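PDB 6LPI: acetolactate synthase isozyme 1 large subunit from Escherichia coli, which belongs to the family of thiamine diphosphate-dependent enzymes and binds thiamine diphosphate, a magnesium ion and flavin-adenine dinucleotide. Local coordinates for residues L439-D444 with I467-E472; V391-M396 with L474-Q479; M207-K212 with E339-A344. One frame throughout, in Å; residues are numbered along the deposited sequence.

Contact 1. Residues L439-D444 with I467-E472. With MG (magnesium ion), chain K; TPP (thiamine diphosphate), chain J.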
# COMPACT_ATOMS: atom_id res chain seq x y z
N LEU B 439 -12.99 13.84 -2.44
CA LEU B 439 -13.76 13.80 -1.21
C LEU B 439 -12.98 12.95 -0.22
O LEU B 439 -12.46 11.89 -0.60
CB LEU B 439 -15.15 13.21 -1.45
CG LEU B 439 -15.90 13.98 -2.54
CD1 LEU B 439 -16.51 13.06 -3.59
CD2 LEU B 439 -16.99 14.83 -1.88
N CYS B 440 -12.86 13.41 1.01
CA CYS B 440 -12.06 12.72 2.01
C CYS B 440 -12.94 12.39 3.21
O CYS B 440 -13.20 13.25 4.05
CB CYS B 440 -10.87 13.57 2.42
SG CYS B 440 -10.06 12.95 3.88
N PHE B 441 -13.40 11.14 3.30
CA PHE B 441 -14.19 10.70 4.45
C PHE B 441 -13.27 10.49 5.65
O PHE B 441 -12.40 9.62 5.61
CB PHE B 441 -14.95 9.42 4.13
CG PHE B 441 -16.04 9.60 3.12
CD1 PHE B 441 -15.77 9.47 1.77
CD2 PHE B 441 -17.33 9.91 3.52
CE1 PHE B 441 -16.79 9.65 0.82
CE2 PHE B 441 -18.35 10.08 2.59
CZ PHE B 441 -18.08 9.96 1.24
N SER B 442 -13.50 11.25 6.72
CA SER B 442 -12.61 11.25 7.86
C SER B 442 -13.41 11.14 9.15
O SER B 442 -14.64 11.25 9.18
CB SER B 442 -11.76 12.53 7.87
OG SER B 442 -10.85 12.59 8.96
N GLY B 443 -12.67 10.93 10.24
CA GLY B 443 -13.24 10.91 11.57
C GLY B 443 -12.51 11.89 12.47
O GLY B 443 -11.39 12.32 12.19
N ASP B 444 -13.15 12.18 13.61
CA ASP B 444 -12.65 13.20 14.52
C ASP B 444 -11.24 12.87 15.01
O ASP B 444 -10.42 13.78 15.20
CB ASP B 444 -13.59 13.37 15.71
CG ASP B 444 -13.89 12.07 16.43
OD1 ASP B 444 -13.76 11.00 15.82
OD2 ASP B 444 -14.21 12.13 17.63
N ILE B 467 -15.26 15.20 4.48
CA ILE B 467 -16.53 14.78 5.05
C ILE B 467 -16.23 14.15 6.41
O ILE B 467 -15.84 12.99 6.50
CB ILE B 467 -17.29 13.82 4.12
CG1 ILE B 467 -17.50 14.48 2.75
CG2 ILE B 467 -18.60 13.41 4.73
CD1 ILE B 467 -17.02 13.64 1.60
N LEU B 468 -16.41 14.95 7.46
CA LEU B 468 -16.03 14.56 8.80
C LEU B 468 -17.23 13.94 9.51
O LEU B 468 -18.23 14.62 9.76
CB LEU B 468 -15.49 15.77 9.55
CG LEU B 468 -15.35 15.69 11.08
CD1 LEU B 468 -14.31 14.66 11.45
CD2 LEU B 468 -14.93 17.04 11.62
N MET B 469 -17.15 12.64 9.80
CA MET B 469 -18.12 11.99 10.69
C MET B 469 -17.51 12.05 12.08
O MET B 469 -16.55 11.35 12.38
CB MET B 469 -18.37 10.54 10.28
CG MET B 469 -18.56 10.34 8.80
SD MET B 469 -19.46 8.83 8.43
CE MET B 469 -18.97 8.55 6.72
N ASN B 470 -18.08 12.88 12.93
CA ASN B 470 -17.50 13.18 14.23
C ASN B 470 -18.38 12.45 15.24
O ASN B 470 -19.49 12.89 15.54
CB ASN B 470 -17.47 14.69 14.46
CG ASN B 470 -17.25 15.07 15.90
OD1 ASN B 470 -16.85 14.23 16.72
ND2 ASN B 470 -17.53 16.33 16.23
N ASN B 471 -17.90 11.31 15.72
CA ASN B 471 -18.55 10.49 16.74
C ASN B 471 -18.13 10.86 18.16
O ASN B 471 -18.59 10.20 19.11
CB ASN B 471 -18.26 9.00 16.50
CG ASN B 471 -16.78 8.69 16.48
OD1 ASN B 471 -15.94 9.57 16.65
ND2 ASN B 471 -16.45 7.44 16.24
N GLU B 472 -17.31 11.90 18.33
CA GLU B 472 -16.64 12.23 19.59
C GLU B 472 -16.16 10.97 20.30
O GLU B 472 -16.52 10.68 21.44
CB GLU B 472 -17.53 13.13 20.45
CG GLU B 472 -18.17 14.23 19.56
CD GLU B 472 -18.65 15.47 20.30
OE1 GLU B 472 -18.43 16.60 19.78
OE2 GLU B 472 -19.17 15.33 21.43
MG MG K . -14.88 9.37 14.83
N1' TPP J . -2.92 5.26 16.29
C2' TPP J . -2.66 5.42 14.94
CM2 TPP J . -1.67 6.43 14.45
N3' TPP J . -3.32 4.66 14.01
C4' TPP J . -4.21 3.70 14.40
N4' TPP J . -4.80 2.98 13.44
C5' TPP J . -4.48 3.52 15.76
C6' TPP J . -3.82 4.31 16.70
C7' TPP J . -5.49 2.50 16.23
N3 TPP J . -6.79 2.92 15.76
C2 TPP J . -7.36 2.44 14.61
S1 TPP J . -8.79 3.06 14.28
C5 TPP J . -8.75 3.97 15.61
C4 TPP J . -7.61 3.83 16.35
CM4 TPP J . -7.38 4.58 17.62
C6 TPP J . -9.93 4.86 15.91
C7 TPP J . -10.28 5.75 14.72
O7 TPP J . -10.71 7.00 15.22
PA TPP J . -11.61 8.01 14.33
O1A TPP J . -10.75 8.92 13.50
O2A TPP J . -12.46 8.77 15.33
O3A TPP J . -12.48 7.12 13.31
PB TPP J . -13.94 6.51 13.67
O1B TPP J . -14.77 6.41 12.39
O2B TPP J . -13.86 5.14 14.31
O3B TPP J . -14.61 7.38 14.71

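Contact 2. Residues V391-M396 with L474-Q479. With TPP (thiamine diphosphate), chain J.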
# COMPACT_ATOMS: atom_id res chain seq x y z
N VAL B 391 -8.83 6.27 8.85
CA VAL B 391 -8.92 4.90 9.37
C VAL B 391 -9.87 4.85 10.58
O VAL B 391 -9.74 5.66 11.50
CB VAL B 391 -7.54 4.37 9.74
CG1 VAL B 391 -7.67 3.07 10.50
CG2 VAL B 391 -6.71 4.16 8.48
N GLY B 392 -10.78 3.90 10.58
CA GLY B 392 -11.72 3.71 11.70
C GLY B 392 -13.09 3.25 11.19
O GLY B 392 -13.20 2.66 10.12
N GLN B 393 -14.13 3.56 11.98
CA GLN B 393 -15.46 3.13 11.58
C GLN B 393 -15.94 3.84 10.32
O GLN B 393 -16.53 3.21 9.43
CB GLN B 393 -16.48 3.40 12.69
CG GLN B 393 -16.22 2.83 14.05
CD GLN B 393 -17.42 3.06 14.96
OE1 GLN B 393 -17.86 4.20 15.17
NE2 GLN B 393 -18.01 1.97 15.44
N HIS B 394 -15.66 5.15 10.21
CA HIS B 394 -16.08 5.92 9.04
C HIS B 394 -15.51 5.33 7.75
O HIS B 394 -16.18 5.33 6.71
CB HIS B 394 -15.65 7.38 9.19
CG HIS B 394 -14.17 7.59 9.17
ND1 HIS B 394 -13.39 7.52 10.30
CD2 HIS B 394 -13.32 7.83 8.14
CE1 HIS B 394 -12.12 7.71 9.97
NE2 HIS B 394 -12.05 7.90 8.67
N GLN B 395 -14.27 4.83 7.80
CA GLN B 395 -13.63 4.19 6.65
C GLN B 395 -14.35 2.90 6.26
O GLN B 395 -14.62 2.67 5.08
CB GLN B 395 -12.15 3.91 6.96
CG GLN B 395 -11.45 2.87 6.06
CD GLN B 395 -10.07 2.46 6.60
OE1 GLN B 395 -9.84 2.49 7.81
NE2 GLN B 395 -9.15 2.05 5.71
N MET B 396 -14.63 2.01 7.23
CA MET B 396 -15.32 0.77 6.87
C MET B 396 -16.73 1.08 6.35
O MET B 396 -17.19 0.44 5.40
CB MET B 396 -15.35 -0.20 8.04
CG MET B 396 -13.98 -0.80 8.43
SD MET B 396 -12.74 -0.97 7.08
CE MET B 396 -13.51 -2.09 5.92
N LEU B 474 -12.81 7.63 19.45
CA LEU B 474 -11.96 6.91 18.52
C LEU B 474 -12.86 6.02 17.70
O LEU B 474 -13.08 6.30 16.52
CB LEU B 474 -10.85 6.15 19.25
CG LEU B 474 -9.83 7.15 19.82
CD1 LEU B 474 -8.88 6.55 20.84
CD2 LEU B 474 -9.01 7.76 18.67
N GLY B 475 -13.47 5.01 18.28
CA GLY B 475 -14.64 4.50 17.58
C GLY B 475 -14.49 3.09 17.09
O GLY B 475 -15.36 2.25 17.34
N LEU B 476 -13.44 2.83 16.32
CA LEU B 476 -13.14 1.44 16.00
C LEU B 476 -12.64 0.75 17.26
O LEU B 476 -13.02 -0.39 17.56
CB LEU B 476 -12.12 1.40 14.86
CG LEU B 476 -11.91 0.18 13.96
CD1 LEU B 476 -11.04 -0.85 14.62
CD2 LEU B 476 -13.26 -0.37 13.59
N VAL B 477 -11.84 1.47 18.05
CA VAL B 477 -11.48 1.02 19.40
C VAL B 477 -12.73 0.91 20.26
O VAL B 477 -12.95 -0.10 20.92
CB VAL B 477 -10.45 1.98 20.04
CG1 VAL B 477 -10.29 1.68 21.51
CG2 VAL B 477 -9.10 1.90 19.34
N HIS B 478 -13.59 1.94 20.23
CA HIS B 478 -14.84 1.93 21.01
C HIS B 478 -15.63 0.66 20.76
O HIS B 478 -16.19 0.05 21.69
CB HIS B 478 -15.66 3.16 20.63
CG HIS B 478 -16.89 3.38 21.46
ND1 HIS B 478 -17.99 2.54 21.40
CD2 HIS B 478 -17.21 4.37 22.32
CE1 HIS B 478 -18.92 3.00 22.22
NE2 HIS B 478 -18.48 4.11 22.78
N GLN B 479 -15.65 0.20 19.51
CA GLN B 479 -16.41 -0.98 19.17
C GLN B 479 -15.68 -2.23 19.62
O GLN B 479 -16.30 -3.16 20.16
CB GLN B 479 -16.71 -0.98 17.67
CG GLN B 479 -17.21 -2.30 17.09
CD GLN B 479 -17.70 -2.11 15.66
OE1 GLN B 479 -17.67 -1.00 15.14
NE2 GLN B 479 -18.22 -3.17 15.07
N1' TPP J . -2.92 5.26 16.29
C2' TPP J . -2.66 5.42 14.94
CM2 TPP J . -1.67 6.43 14.45
N3' TPP J . -3.32 4.66 14.01
C4' TPP J . -4.21 3.70 14.40
N4' TPP J . -4.80 2.98 13.44
C5' TPP J . -4.48 3.52 15.76
C6' TPP J . -3.82 4.31 16.70
C7' TPP J . -5.49 2.50 16.23
N3 TPP J . -6.79 2.92 15.76
C2 TPP J . -7.36 2.44 14.61
S1 TPP J . -8.79 3.06 14.28
C5 TPP J . -8.75 3.97 15.61
C4 TPP J . -7.61 3.83 16.35
CM4 TPP J . -7.38 4.58 17.62
C6 TPP J . -9.93 4.86 15.91
C7 TPP J . -10.28 5.75 14.72
O7 TPP J . -10.71 7.00 15.22
PA TPP J . -11.61 8.01 14.33
O1A TPP J . -10.75 8.92 13.50
O2A TPP J . -12.46 8.77 15.33
O3A TPP J . -12.48 7.12 13.31
PB TPP J . -13.94 6.51 13.67
O1B TPP J . -14.77 6.41 12.39
O2B TPP J . -13.86 5.14 14.31
O3B TPP J . -14.61 7.38 14.71

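Contact 3. Residues M207-K212 with E339-A344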
# COMPACT_ATOMS: atom_id res chain seq x y z
N MET B 207 -8.84 -25.88 -14.69
CA MET B 207 -9.49 -25.89 -13.39
C MET B 207 -10.68 -24.93 -13.36
O MET B 207 -11.73 -25.25 -12.79
CB MET B 207 -8.45 -25.51 -12.34
CG MET B 207 -7.47 -26.65 -12.09
SD MET B 207 -6.45 -26.35 -10.66
CE MET B 207 -7.64 -26.68 -9.37
N ILE B 208 -10.57 -23.77 -14.02
CA ILE B 208 -11.66 -22.81 -14.06
C ILE B 208 -12.81 -23.35 -14.89
O ILE B 208 -13.99 -23.22 -14.54
CB ILE B 208 -11.18 -21.45 -14.60
CG1 ILE B 208 -10.34 -20.70 -13.56
CG2 ILE B 208 -12.35 -20.59 -15.07
CD1 ILE B 208 -9.45 -19.64 -14.17
N ASN B 209 -12.48 -24.00 -16.00
CA ASN B 209 -13.54 -24.50 -16.85
C ASN B 209 -14.28 -25.66 -16.21
O ASN B 209 -15.48 -25.82 -16.42
CB ASN B 209 -12.93 -24.90 -18.20
CG ASN B 209 -12.54 -23.70 -19.05
OD1 ASN B 209 -12.92 -22.56 -18.75
ND2 ASN B 209 -11.75 -23.94 -20.09
N ALA B 210 -13.61 -26.41 -15.34
CA ALA B 210 -14.21 -27.59 -14.73
C ALA B 210 -14.79 -27.34 -13.35
O ALA B 210 -15.31 -28.27 -12.74
CB ALA B 210 -13.18 -28.72 -14.66
N ALA B 211 -14.74 -26.11 -12.85
CA ALA B 211 -15.13 -25.84 -11.48
C ALA B 211 -16.64 -25.63 -11.37
O ALA B 211 -17.25 -24.98 -12.23
CB ALA B 211 -14.39 -24.61 -10.96
N LYS B 212 -17.26 -26.24 -10.34
CA LYS B 212 -18.70 -26.05 -10.15
C LYS B 212 -19.02 -24.67 -9.58
O LYS B 212 -19.99 -24.03 -10.00
CB LYS B 212 -19.29 -27.11 -9.20
CG LYS B 212 -18.81 -28.58 -9.35
CD LYS B 212 -19.36 -29.55 -8.22
CE LYS B 212 -18.37 -29.77 -7.01
NZ LYS B 212 -18.76 -30.85 -6.00
N GLU B 339 -13.45 -21.11 -21.10
CA GLU B 339 -14.76 -21.19 -21.73
C GLU B 339 -15.74 -20.21 -21.09
O GLU B 339 -15.56 -19.73 -19.97
CB GLU B 339 -15.32 -22.61 -21.65
CG GLU B 339 -14.49 -23.64 -22.39
CD GLU B 339 -14.46 -24.99 -21.69
OE1 GLU B 339 -15.12 -25.14 -20.64
OE2 GLU B 339 -13.77 -25.91 -22.20
N ALA B 340 -16.77 -19.86 -21.87
CA ALA B 340 -17.83 -18.93 -21.46
C ALA B 340 -19.08 -19.71 -21.05
O ALA B 340 -19.88 -20.10 -21.91
CB ALA B 340 -18.13 -17.95 -22.59
N GLN B 341 -19.25 -19.96 -19.74
CA GLN B 341 -20.29 -20.73 -19.05
C GLN B 341 -21.29 -19.82 -18.35
O GLN B 341 -20.91 -18.86 -17.67
CB GLN B 341 -19.68 -21.67 -18.01
CG GLN B 341 -18.44 -22.39 -18.44
CD GLN B 341 -18.01 -23.44 -17.42
OE1 GLN B 341 -18.85 -24.03 -16.74
NE2 GLN B 341 -16.71 -23.67 -17.31
N PRO B 342 -22.58 -20.12 -18.45
CA PRO B 342 -23.58 -19.31 -17.76
C PRO B 342 -23.51 -19.44 -16.23
O PRO B 342 -23.98 -18.56 -15.51
CB PRO B 342 -24.90 -19.88 -18.28
CG PRO B 342 -24.57 -20.42 -19.63
CD PRO B 342 -23.17 -20.94 -19.53
N ARG B 343 -22.96 -20.55 -15.76
CA ARG B 343 -22.91 -20.90 -14.33
C ARG B 343 -24.24 -20.62 -13.65
O ARG B 343 -24.29 -19.98 -12.58
CB ARG B 343 -21.77 -20.31 -13.49
CG ARG B 343 -20.52 -19.99 -14.30
CD ARG B 343 -19.38 -20.91 -13.90
NE ARG B 343 -18.14 -20.58 -14.59
CZ ARG B 343 -17.06 -21.35 -14.56
NH1 ARG B 343 -17.08 -22.48 -13.88
NH2 ARG B 343 -15.96 -21.00 -15.23
N ALA B 344 -25.34 -21.07 -14.26
CA ALA B 344 -26.66 -20.65 -13.82
C ALA B 344 -26.96 -21.09 -12.39
O ALA B 344 -27.33 -20.27 -11.54
CB ALA B 344 -27.72 -21.20 -14.77

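Contact 1. Residues L439-D444 with I467-E472
Ile467, which loses more surface here than any other residue, lays its CD1 methyl over the middle of the Phe441 ring. CD1 sits 3.9 Å from the centroid of that ring and only 13° off its normal, which identifies a CH-pi contact over the face. The same methyl reaches Leu439, with Ile467 CD1 3.6 Å from Leu439 CB, while the CG2 branch of Ile467 comes near Phe441 CD2 and CE2. Met469 adds its CE methyl, 3.8 Å from Phe441 CD2, and helix 370-378 packs on this group through Ile374 and Val377. Beneath these side chains the backbones pair in parallel: Ile467 N donates to Cys440 O, Ser442 N to Ile467 O, and Met469 N to Ser442 O, each at 2.9 Å. The two strands are central neighbours in the parallel sheet of the C-terminal thiamine diphosphate-binding domain, and their carboxyl ends carry the family's GDG...NN signature, beginning at Gly443-Asp444 and finishing at Asn470-Asn471. Asp444 is the second most covered residue. Its CG stands between the backbone N and the carbonyl carbon (chi1 54°), and its carboxylate faces the neighbouring loop. Asp444 OD1 binds the magnesium ion at 2.2 Å, and Asn471 OD1 binds it at 2.1 Å, their carboxylate and amide planes being turned 75° apart. Thiamine diphosphate supplies O2A and O3B to the same ion, O3B lying 2.0 Å from the magnesium ion, and the metal thus joins the diphosphate to both strand ends. The other carboxylate oxygen, OD2, accepts from Ala473 N. Asn470 OD1 takes the Glu472 amide in an Asx turn that spans Asn471, with Glu472 N at 2.9 Å from Asn470 OD1.

Contact 2. Residues V391-M396 with L474-Q479
Gln393 and Gln479 meet through their amide groups: Gln393 NE2 donates to Gln479 OE1 at 3.0 Å. The acceptor lies within 4° of the Gln393 amide plane, yet the two amide planes stand 76° apart, so one group is turned steeply against the other. Gln393 CG, set anti to the carbonyl carbon (chi1 -55°), comes 3.6 Å from Leu476 N, and the chain, extended beyond CG, carries the amide on past the first turn of helix 476-484 to Gln479. Leu476 CB in turn packs 3.9 Å from Gly392 CA. Gly392 and Gly475 are the N-cap residues of their helices, and both helix starts face the diphosphate of thiamine diphosphate. Gln393 N donates to thiamine diphosphate O2B at 2.8 Å. Thiamine diphosphate O1B is gripped twice by one residue, His394, whose N and ND1 each donate to it at 2.7 Å. A helix amino end placed here probably helps to stabilise the negative charge. Glu544 O also accepts from Gln393 NE2, and Val546 O from Gln479 NE2, fixing both amides to a later loop. Helix 393-401 follows strand 386-389 and helix 476-484 follows strand 464-470; strand 438-443 lies between those two strands in the parallel sheet.

Contact 3. Residues M207-K212 with E339-A344
Asn209, in the last turn of helix 198-210, and Glu339, in an irregular loop, bring their CA atoms to 6.0 Å, the closest CA pair between the two segments. From there the loop runs past the carboxyl end of the helix to Arg343, whose phi of 43° puts it in the left-handed region, at the N-cap of helix 344-354. Arg343 reaches back end-on to the helix: NH2 donates to Ile208 O at 3.0 Å and NH1 donates to the same Ile208 O at 3.2 Å. That oxygen lies within 2° of the guanidinium plane. Gln341 NE2 donates to Asn209 O at 2.6 Å, and it also lies 3.2 Å above the Arg343 guanidinium plane, offset toward the rim. Two successive carbonyls near the helix end are therefore held by side chains of the loop, and the arginine charge would be expected to suit the negative end of the helix dipole. Asn209 OD1 accepts from Glu339 N at 2.8 Å, and its amide stacks on the Glu339 carboxylate with the planes 10° apart. Asn209 ND2 is bonded to Leu337 O, while Arg343 NE donates to Ala236 O, just after helix 226-235. In the central, Rossmann-like domain, helix 198-210 packs on the parallel sheet, Ile208 touching strands 278-282 and 302-307, and the loop that links helices 327-334 and 344-354 passes its carboxyl end.

In the fold
From the N terminus, contact 3 closes first: it ties the end of helix 198-210 to residues 339-344, enclosing 126 residues that include all six strands of the parallel sheet of the central domain. Contact 2 follows in series, joining the starts of helices 393-401 and 476-484. Within its span contact 1 joins the neighbouring strands 438-443 and 464-470 across 22 residues, so contact 1 nests in contact 2. Contacts 1 and 2 have centres about 10 Å apart and touch, the His394 ring packing on the backbone of 441-443; both also meet thiamine diphosphate. Contact 3 lies in another domain, its centre about 44 Å and 40 Å from the centres of contacts 1 and 2.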